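Local atomic coordinates of DNA ligase (Archaeoglobus fulgidus, PDB entry 3GDE), a protein that probably seals nicks in double-stranded DNA during replication, recombination and repair, using ATP and magnesium to join a 3'-hydroxyl to a 5'-phosphate. Residues A247-K252 with D383-M388; V241-T246 with N417-K422. All blocks are in the same frame, centred on the assembly; numbering follows the deposited sequence.

Contact 1 of 2, residues A247-K252 with D383-M388; sequences AAVEWK and DEVRKM. With PO4 (phosphate ion), chain C.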
ATOM      1  N   ALA A 247       0.545  29.925 -12.569  1.00 50.34           N
ATOM      2  CA  ALA A 247       0.799  28.679 -11.850  1.00 48.20           C
ATOM      3  C   ALA A 247       1.673  28.894 -10.633  1.00 46.70           C
ATOM      4  O   ALA A 247       2.610  29.698 -10.666  1.00 46.69           O
ATOM      5  CB  ALA A 247       1.440  27.655 -12.776  1.00 48.26           C
ATOM      6  N   ALA A 248       1.353  28.179  -9.557  1.00 44.61           N
ATOM      7  CA  ALA A 248       2.238  28.083  -8.403  1.00 42.59           C
ATOM      8  C   ALA A 248       3.281  27.011  -8.716  1.00 41.17           C
ATOM      9  O   ALA A 248       2.934  25.883  -9.085  1.00 40.95           O
ATOM     10  CB  ALA A 248       1.452  27.728  -7.156  1.00 42.59           C
ATOM     11  N   VAL A 249       4.556  27.371  -8.602  1.00 39.37           N
ATOM     12  CA  VAL A 249       5.638  26.480  -9.001  1.00 37.74           C
ATOM     13  C   VAL A 249       6.586  26.255  -7.841  1.00 36.57           C
ATOM     14  O   VAL A 249       7.013  27.199  -7.185  1.00 36.31           O
ATOM     15  CB  VAL A 249       6.436  27.014 -10.233  1.00 38.15           C
ATOM     16  CG1 VAL A 249       7.423  25.960 -10.735  1.00 37.89           C
ATOM     17  CG2 VAL A 249       5.504  27.418 -11.370  1.00 37.62           C
ATOM     18  N   GLU A 250       6.900  24.988  -7.596  1.00 35.06           N
ATOM     19  CA  GLU A 250       7.832  24.591  -6.555  1.00 33.98           C
ATOM     20  C   GLU A 250       8.835  23.612  -7.150  1.00 32.74           C
ATOM     21  O   GLU A 250       8.622  23.077  -8.227  1.00 32.10           O
ATOM     22  CB  GLU A 250       7.086  23.920  -5.397  1.00 34.12           C
ATOM     23  CG  GLU A 250       6.118  24.829  -4.654  1.00 35.92           C
ATOM     24  CD  GLU A 250       4.919  24.093  -4.056  1.00 38.00           C
ATOM     25  OE1 GLU A 250       4.920  22.840  -4.003  1.00 37.58           O
ATOM     26  OE2 GLU A 250       3.960  24.787  -3.640  1.00 39.63           O
ATOM     27  N   TRP A 251       9.931  23.390  -6.439  1.00 31.91           N
ATOM     28  CA  TRP A 251      10.869  22.335  -6.780  1.00 31.43           C
ATOM     29  C   TRP A 251      10.198  20.976  -6.596  1.00 31.07           C
ATOM     30  O   TRP A 251       9.385  20.805  -5.693  1.00 30.94           O
ATOM     31  CB  TRP A 251      12.105  22.423  -5.873  1.00 31.06           C
ATOM     32  CG  TRP A 251      13.089  23.502  -6.239  1.00 30.75           C
ATOM     33  CD1 TRP A 251      12.883  24.561  -7.087  1.00 30.87           C
ATOM     34  CD2 TRP A 251      14.431  23.643  -5.747  1.00 30.71           C
ATOM     35  NE1 TRP A 251      14.015  25.337  -7.163  1.00 30.98           N
ATOM     36  CE2 TRP A 251      14.977  24.801  -6.346  1.00 31.20           C
ATOM     37  CE3 TRP A 251      15.222  22.905  -4.853  1.00 30.30           C
ATOM     38  CZ2 TRP A 251      16.282  25.231  -6.091  1.00 31.09           C
ATOM     39  CZ3 TRP A 251      16.511  23.337  -4.591  1.00 30.52           C
ATOM     40  CH2 TRP A 251      17.030  24.489  -5.207  1.00 30.91           C
ATOM     41  N   LYS A 252      10.512  20.027  -7.474  1.00 30.70           N
ATOM     42  CA  LYS A 252      10.293  18.626  -7.167  1.00 30.39           C
ATOM     43  C   LYS A 252      11.568  17.998  -6.617  1.00 30.28           C
ATOM     44  O   LYS A 252      12.540  17.801  -7.355  1.00 30.12           O
ATOM     45  CB  LYS A 252       9.807  17.830  -8.373  1.00 30.59           C
ATOM     46  CG  LYS A 252       9.396  16.434  -7.951  1.00 30.68           C
ATOM     47  CD  LYS A 252       8.767  15.665  -9.071  1.00 33.32           C
ATOM     48  CE  LYS A 252       8.017  14.467  -8.529  1.00 33.06           C
ATOM     49  NZ  LYS A 252       8.920  13.520  -7.833  1.00 34.30           N
ATOM     50  N   ASP A 383       9.690  31.291 -19.022  1.00 50.58           N
ATOM     51  CA  ASP A 383      11.111  31.520 -18.751  1.00 50.59           C
ATOM     52  C   ASP A 383      11.431  31.494 -17.267  1.00 50.34           C
ATOM     53  O   ASP A 383      12.505  31.027 -16.864  1.00 50.20           O
ATOM     54  CB  ASP A 383      11.574  32.848 -19.361  1.00 50.89           C
ATOM     55  CG  ASP A 383      11.670  32.800 -20.883  1.00 51.82           C
ATOM     56  OD1 ASP A 383      11.992  33.845 -21.490  1.00 53.61           O
ATOM     57  OD2 ASP A 383      11.433  31.729 -21.476  1.00 52.18           O
ATOM     58  N   GLU A 384      10.505  32.009 -16.459  1.00 50.19           N
ATOM     59  CA  GLU A 384      10.656  31.990 -15.002  1.00 50.10           C
ATOM     60  C   GLU A 384      10.602  30.565 -14.435  1.00 49.20           C
ATOM     61  O   GLU A 384      11.416  30.200 -13.584  1.00 48.93           O
ATOM     62  CB  GLU A 384       9.617  32.888 -14.320  1.00 50.46           C
ATOM     63  CG  GLU A 384      10.035  34.349 -14.197  1.00 52.47           C
ATOM     64  CD  GLU A 384       9.313  35.082 -13.066  1.00 55.83           C
ATOM     65  OE1 GLU A 384       8.245  34.600 -12.615  1.00 56.26           O
ATOM     66  OE2 GLU A 384       9.814  36.147 -12.626  1.00 56.81           O
ATOM     67  N   VAL A 385       9.657  29.766 -14.925  1.00 48.31           N
ATOM     68  CA  VAL A 385       9.537  28.373 -14.486  1.00 47.77           C
ATOM     69  C   VAL A 385      10.692  27.497 -14.982  1.00 47.22           C
ATOM     70  O   VAL A 385      11.129  26.599 -14.263  1.00 46.99           O
ATOM     71  CB  VAL A 385       8.109  27.763 -14.738  1.00 47.88           C
ATOM     72  CG1 VAL A 385       7.489  28.291 -16.005  1.00 47.95           C
ATOM     73  CG2 VAL A 385       8.122  26.223 -14.713  1.00 48.15           C
ATOM     74  N   ARG A 386      11.215  27.785 -16.175  1.00 46.89           N
ATOM     75  CA  ARG A 386      12.429  27.108 -16.659  1.00 46.56           C
ATOM     76  C   ARG A 386      13.675  27.443 -15.822  1.00 45.64           C
ATOM     77  O   ARG A 386      14.550  26.598 -15.638  1.00 45.49           O
ATOM     78  CB  ARG A 386      12.676  27.371 -18.148  1.00 46.96           C
ATOM     79  CG  ARG A 386      13.801  26.513 -18.731  1.00 49.13           C
ATOM     80  CD  ARG A 386      13.682  26.331 -20.238  1.00 52.87           C
ATOM     81  NE  ARG A 386      12.952  25.115 -20.602  1.00 55.04           N
ATOM     82  CZ  ARG A 386      11.813  25.084 -21.296  1.00 55.90           C
ATOM     83  NH1 ARG A 386      11.238  26.205 -21.722  1.00 56.01           N
ATOM     84  NH2 ARG A 386      11.250  23.918 -21.571  1.00 56.06           N
ATOM     85  N   LYS A 387      13.735  28.663 -15.296  1.00 44.80           N
ATOM     86  CA  LYS A 387      14.830  29.075 -14.419  1.00 43.94           C
ATOM     87  C   LYS A 387      14.812  28.306 -13.100  1.00 43.01           C
ATOM     88  O   LYS A 387      15.865  27.940 -12.574  1.00 43.15           O
ATOM     89  CB  LYS A 387      14.765  30.583 -14.154  1.00 44.21           C
ATOM     90  CG  LYS A 387      15.988  31.158 -13.446  1.00 45.16           C
ATOM     91  CD  LYS A 387      16.164  32.654 -13.736  1.00 46.74           C
ATOM     92  CE  LYS A 387      15.445  33.529 -12.711  1.00 47.44           C
ATOM     93  NZ  LYS A 387      16.137  33.532 -11.388  1.00 47.59           N
ATOM     94  N   MET A 388      13.613  28.080 -12.565  1.00 41.95           N
ATOM     95  CA  MET A 388      13.437  27.302 -11.336  1.00 40.65           C
ATOM     96  C   MET A 388      13.768  25.838 -11.588  1.00 39.32           C
ATOM     97  O   MET A 388      14.483  25.217 -10.808  1.00 39.58           O
ATOM     98  CB  MET A 388      12.008  27.433 -10.805  1.00 40.54           C
ATOM     99  CG  MET A 388      11.947  27.341  -9.298  1.00 40.93           C
ATOM    100  SD  MET A 388      10.288  27.183  -8.646  1.00 41.38           S
ATOM    101  CE  MET A 388      10.552  27.800  -6.989  1.00 40.81           C
TER
HETATM  102  P   PO4 C 557       7.793  10.151  -8.798  1.00 56.04           P
HETATM  103  O1  PO4 C 557       9.041  10.821  -8.273  1.00 56.03           O
HETATM  104  O2  PO4 C 557       7.318  10.763 -10.091  1.00 55.87           O
HETATM  105  O3  PO4 C 557       8.081   8.684  -8.997  1.00 56.25           O
HETATM  106  O4  PO4 C 557       6.697  10.331  -7.783  1.00 57.07           O
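The indole of Trp251 meets Met388 at its edge: CG of the methionine lies in the ring plane, 3.6 Å from Trp251 NE1, and also close to CD1. The sulfur too stands on the rim side, 5.0 Å from the centroid of the five-membered ring and 77° off its normal, so this is an edge-on Met-aromatic contact, with no thioether over the face. Chi1 of -77° sets Trp251 CG anti to its own carbonyl carbon. Of the ring atoms, CD1 and NE1 are the ones nearest Met388.

From that edge the methionine chain, extended beyond CG, runs back over the strand. Its SD sits 3.6 Å from the carbonyl O of Val249 and 3.8 Å from CG1 of the same valine, while CE touches both that carbonyl and Trp251 CD1. Val249 CG1, anti to the backbone N, also packs against Val385 CG2 at 4.0 Å, the two valines crossing at about a right angle. An alanine in place of Met388 would probably open a gap between the helix and the strand, leaving the Trp251 edge without CG and CE beside it and Val249 CG1 without the sulfur.

Glu250 turns the other way, to a salt bridge with Lys403, and Lys252, the predicted adenylated lysine, bonds a phosphate through NZ 2.7 Å from O1. Strand 247-252 thus carries apolar packing on one face and the predicted ATP-site residues Glu250 and Lys252 on the other, within the nucleotidyltransferase (adenylation) domain. It runs between strands 371-379 and 399-403, antiparallel to both, and helix 382-394 covers it at 16° to the strand direction, with Val385 also touching Leu237 of helix 237-243.

Contact 2 of 2, residues V241-T246 with N417-K422; sequences VREMRT and NWLKVK. With PO4 (phosphate ion), chain C; PO4 (phosphate ion), chain B.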
ATOM      1  N   VAL A 241       2.398  24.924 -18.120  1.00 64.26           N
ATOM      2  CA  VAL A 241       2.280  26.329 -17.716  1.00 64.90           C
ATOM      3  C   VAL A 241       1.445  27.169 -18.700  1.00 65.13           C
ATOM      4  O   VAL A 241       1.422  28.401 -18.616  1.00 65.27           O
ATOM      5  CB  VAL A 241       3.682  26.962 -17.411  1.00 64.89           C
ATOM      6  CG1 VAL A 241       4.447  27.245 -18.685  1.00 65.42           C
ATOM      7  CG2 VAL A 241       3.548  28.229 -16.569  1.00 65.19           C
ATOM      8  N   ARG A 242       0.753  26.493 -19.618  1.00 65.39           N
ATOM      9  CA  ARG A 242      -0.221  27.154 -20.485  1.00 65.67           C
ATOM     10  C   ARG A 242      -1.653  26.650 -20.262  1.00 65.49           C
ATOM     11  O   ARG A 242      -2.614  27.413 -20.444  1.00 65.53           O
ATOM     12  CB  ARG A 242       0.188  27.095 -21.966  1.00 65.69           C
ATOM     13  CG  ARG A 242      -0.002  25.757 -22.661  1.00 66.04           C
ATOM     14  CD  ARG A 242       0.168  25.911 -24.173  1.00 66.58           C
ATOM     15  NE  ARG A 242      -0.097  24.660 -24.885  1.00 68.58           N
ATOM     16  CZ  ARG A 242       0.841  23.881 -25.425  1.00 69.13           C
ATOM     17  NH1 ARG A 242       2.125  24.216 -25.358  1.00 69.03           N
ATOM     18  NH2 ARG A 242       0.488  22.760 -26.045  1.00 69.46           N
ATOM     19  N   GLU A 243      -1.794  25.379 -19.868  1.00 65.17           N
ATOM     20  CA  GLU A 243      -3.093  24.856 -19.430  1.00 64.85           C
ATOM     21  C   GLU A 243      -3.554  25.667 -18.217  1.00 64.07           C
ATOM     22  O   GLU A 243      -4.657  26.214 -18.209  1.00 63.98           O
ATOM     23  CB  GLU A 243      -3.038  23.355 -19.112  1.00 64.82           C
ATOM     24  CG  GLU A 243      -4.384  22.794 -18.632  1.00 65.55           C
ATOM     25  CD  GLU A 243      -4.438  21.271 -18.550  1.00 65.98           C
ATOM     26  OE1 GLU A 243      -5.562  20.723 -18.660  1.00 67.10           O
ATOM     27  OE2 GLU A 243      -3.376  20.624 -18.371  1.00 67.53           O
ATOM     28  N   MET A 244      -2.699  25.736 -17.201  1.00 63.21           N
ATOM     29  CA  MET A 244      -2.818  26.754 -16.170  1.00 62.41           C
ATOM     30  C   MET A 244      -2.171  27.992 -16.762  1.00 61.67           C
ATOM     31  O   MET A 244      -1.071  27.912 -17.310  1.00 62.02           O
ATOM     32  CB  MET A 244      -2.065  26.347 -14.909  1.00 62.35           C
ATOM     33  CG  MET A 244      -2.413  24.972 -14.384  1.00 62.66           C
ATOM     34  SD  MET A 244      -1.206  24.433 -13.169  1.00 62.69           S
ATOM     35  CE  MET A 244      -1.635  22.699 -13.021  1.00 62.10           C
ATOM     36  N   ARG A 245      -2.848  29.130 -16.672  1.00 60.48           N
ATOM     37  CA  ARG A 245      -2.322  30.369 -17.236  1.00 59.12           C
ATOM     38  C   ARG A 245      -1.259  30.933 -16.290  1.00 57.66           C
ATOM     39  O   ARG A 245      -0.110  31.142 -16.681  1.00 57.46           O
ATOM     40  CB  ARG A 245      -3.457  31.371 -17.471  1.00 59.57           C
ATOM     41  CG  ARG A 245      -4.636  30.826 -18.300  1.00 61.29           C
ATOM     42  CD  ARG A 245      -4.411  30.933 -19.815  1.00 64.15           C
ATOM     43  NE  ARG A 245      -4.349  32.326 -20.273  1.00 66.16           N
ATOM     44  CZ  ARG A 245      -4.411  32.715 -21.546  1.00 67.65           C
ATOM     45  NH1 ARG A 245      -4.542  31.826 -22.528  1.00 67.65           N
ATOM     46  NH2 ARG A 245      -4.345  34.008 -21.842  1.00 68.78           N
ATOM     47  N   THR A 246      -1.662  31.170 -15.045  1.00 55.81           N
ATOM     48  CA  THR A 246      -0.743  31.463 -13.953  1.00 53.81           C
ATOM     49  C   THR A 246      -0.642  30.193 -13.107  1.00 52.30           C
ATOM     50  O   THR A 246      -1.625  29.461 -12.955  1.00 52.09           O
ATOM     51  CB  THR A 246      -1.245  32.652 -13.100  1.00 53.96           C
ATOM     52  OG1 THR A 246      -1.577  33.752 -13.957  1.00 54.33           O
ATOM     53  CG2 THR A 246      -0.182  33.108 -12.114  1.00 53.91           C
ATOM     54  N   ASN A 417      -4.599  19.240 -11.569  1.00 36.97           N
ATOM     55  CA  ASN A 417      -4.360  20.431 -10.740  1.00 36.59           C
ATOM     56  C   ASN A 417      -2.914  20.561 -10.245  1.00 35.80           C
ATOM     57  O   ASN A 417      -2.441  21.661  -9.950  1.00 35.63           O
ATOM     58  CB  ASN A 417      -5.334  20.488  -9.562  1.00 37.11           C
ATOM     59  CG  ASN A 417      -6.713  21.021  -9.956  1.00 38.55           C
ATOM     60  OD1 ASN A 417      -7.679  20.893  -9.196  1.00 40.32           O
ATOM     61  ND2 ASN A 417      -6.806  21.627 -11.135  1.00 40.00           N
ATOM     62  N   TRP A 418      -2.237  19.423 -10.132  1.00 34.64           N
ATOM     63  CA  TRP A 418      -0.811  19.376  -9.851  1.00 33.43           C
ATOM     64  C   TRP A 418      -0.198  18.599 -10.993  1.00 33.28           C
ATOM     65  O   TRP A 418      -0.735  17.559 -11.413  1.00 32.70           O
ATOM     66  CB  TRP A 418      -0.522  18.626  -8.551  1.00 32.56           C
ATOM     67  CG  TRP A 418      -0.940  19.290  -7.260  1.00 32.28           C
ATOM     68  CD1 TRP A 418      -1.760  20.378  -7.102  1.00 31.30           C
ATOM     69  CD2 TRP A 418      -0.587  18.859  -5.931  1.00 30.97           C
ATOM     70  NE1 TRP A 418      -1.909  20.667  -5.762  1.00 30.89           N
ATOM     71  CE2 TRP A 418      -1.203  19.751  -5.024  1.00 30.90           C
ATOM     72  CE3 TRP A 418       0.209  17.818  -5.426  1.00 29.59           C
ATOM     73  CZ2 TRP A 418      -1.051  19.633  -3.632  1.00 30.97           C
ATOM     74  CZ3 TRP A 418       0.364  17.706  -4.044  1.00 30.91           C
ATOM     75  CH2 TRP A 418      -0.266  18.610  -3.166  1.00 31.15           C
ATOM     76  N   LEU A 419       0.921  19.106 -11.502  1.00 33.43           N
ATOM     77  CA  LEU A 419       1.675  18.404 -12.541  1.00 33.40           C
ATOM     78  C   LEU A 419       3.154  18.342 -12.165  1.00 33.29           C
ATOM     79  O   LEU A 419       3.727  19.336 -11.711  1.00 32.98           O
ATOM     80  CB  LEU A 419       1.489  19.088 -13.900  1.00 33.32           C
ATOM     81  CG  LEU A 419       0.066  19.245 -14.455  1.00 33.88           C
ATOM     82  CD1 LEU A 419       0.058  20.305 -15.541  1.00 33.99           C
ATOM     83  CD2 LEU A 419      -0.518  17.934 -14.991  1.00 34.09           C
ATOM     84  N   LYS A 420       3.762  17.171 -12.329  1.00 33.19           N
ATOM     85  CA  LYS A 420       5.205  17.059 -12.191  1.00 33.70           C
ATOM     86  C   LYS A 420       5.872  17.143 -13.554  1.00 33.77           C
ATOM     87  O   LYS A 420       5.465  16.473 -14.501  1.00 33.95           O
ATOM     88  CB  LYS A 420       5.656  15.792 -11.419  1.00 33.85           C
ATOM     89  CG  LYS A 420       4.695  14.609 -11.420  1.00 34.33           C
ATOM     90  CD  LYS A 420       5.252  13.401 -10.645  1.00 33.82           C
ATOM     91  CE  LYS A 420       4.118  12.653  -9.950  1.00 34.67           C
ATOM     92  NZ  LYS A 420       4.424  11.235  -9.614  1.00 34.66           N
ATOM     93  N   VAL A 421       6.877  18.000 -13.654  1.00 33.97           N
ATOM     94  CA  VAL A 421       7.732  18.026 -14.833  1.00 34.23           C
ATOM     95  C   VAL A 421       9.175  17.809 -14.395  1.00 33.73           C
ATOM     96  O   VAL A 421       9.769  18.625 -13.684  1.00 33.96           O
ATOM     97  CB  VAL A 421       7.549  19.316 -15.692  1.00 34.68           C
ATOM     98  CG1 VAL A 421       7.429  20.522 -14.825  1.00 35.12           C
ATOM     99  CG2 VAL A 421       8.690  19.471 -16.702  1.00 35.44           C
ATOM    100  N   LYS A 422       9.714  16.669 -14.784  1.00 33.22           N
ATOM    101  CA  LYS A 422      11.083  16.349 -14.448  1.00 32.75           C
ATOM    102  C   LYS A 422      11.856  15.911 -15.662  1.00 31.97           C
ATOM    103  O   LYS A 422      11.273  15.495 -16.661  1.00 31.95           O
ATOM    104  CB  LYS A 422      11.167  15.309 -13.322  1.00 32.97           C
ATOM    105  CG  LYS A 422      10.167  14.197 -13.359  1.00 33.04           C
ATOM    106  CD  LYS A 422       9.963  13.702 -11.945  1.00 32.93           C
ATOM    107  CE  LYS A 422       9.583  12.246 -11.915  1.00 34.59           C
ATOM    108  NZ  LYS A 422      10.681  11.343 -11.526  1.00 33.00           N
TER
HETATM  109  P   PO4 C 557       7.793  10.151  -8.798  1.00 56.04           P
HETATM  110  O1  PO4 C 557       9.041  10.821  -8.273  1.00 56.03           O
HETATM  111  O2  PO4 C 557       7.318  10.763 -10.091  1.00 55.87           O
HETATM  112  O3  PO4 C 557       8.081   8.684  -8.997  1.00 56.25           O
HETATM  113  O4  PO4 C 557       6.697  10.331  -7.783  1.00 57.07           O
HETATM  114  P   PO4 B 556       3.522   9.189  -6.964  1.00 32.49           P
HETATM  115  O1  PO4 B 556       3.830   9.582  -5.533  1.00 33.14           O
HETATM  116  O2  PO4 B 556       2.993  10.413  -7.662  1.00 31.51           O
HETATM  117  O3  PO4 B 556       4.772   8.721  -7.676  1.00 31.33           O
HETATM  118  O4  PO4 B 556       2.492   8.094  -6.963  1.00 32.73           O
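Met244 reaches across to Leu419 and Asn417 where the end of helix 237-243 packs on strand 419-422, within the adenylation (nucleotidyltransferase) domain of this ATP-dependent ligase. Strand 419-422 supplies Lys420, a predicted ATP ligand, and belongs to the C-terminal part of the nucleotidyltransferase core.

The apolar part rests on one methyl. Met244 is the first residue to leave the helix, and its chain, CG anti to the carbonyl carbon (chi1 -52°) and extended from there, brings CE within 3.9 Å of Leu419 CD1, with Leu419 CG just behind. Ile402 of strand 399-403 adds to the same apolar patch. Leu419 and Met244 both point toward the opposite segment, and the carboxylate of Glu243 only brushes Leu419 CD1, where Glu243 is exposed to solvent.

No hydrogen bond joins the two segments; instead Met244 CE rests 3.3 Å from the carbonyl O of Asn417, a van der Waals contact at the corner where the chain turns into the strand. Trp418 turns away from Met244; its ring lies near Arg257 and Phe340, predicted ATP-binding residues, and makes a cation-pi contact with Lys403.

The ionic part lies beyond the strand. Lys420 grips two phosphate ions, probably from the crystallisation liquor, and Arg414 also bonds the chain B phosphate, consistent with an anion-binding pocket. The lysine nitrogen NZ is 2.6 Å from O2 of the chain B phosphate, and it also bonds the chain C phosphate twice, 3.0 Å to O2 and 3.1 Å to O4.

How the contacts relate
Both contacts are largely buried and lie in the adenylation domain, their centres 10 Å apart, but in contact 2 Glu243 is exposed to solvent. Helix 237-243 leads through a short turn into strand 247-252, so the chain that packs on strand 419-422 in contact 2 next packs under helix 382-394 in contact 1. Neither has a hydrogen bond across it; contact 1 joins a helix to a strand through Met388, two valines and the edge of a tryptophan, contact 2 through one methionine methyl. They meet where Val385 CG1 touches Val241 CG2, and again at the predicted active site, where Lys252 packs against Lys420 and Lys422 and the chain C phosphate bonds lysines from both.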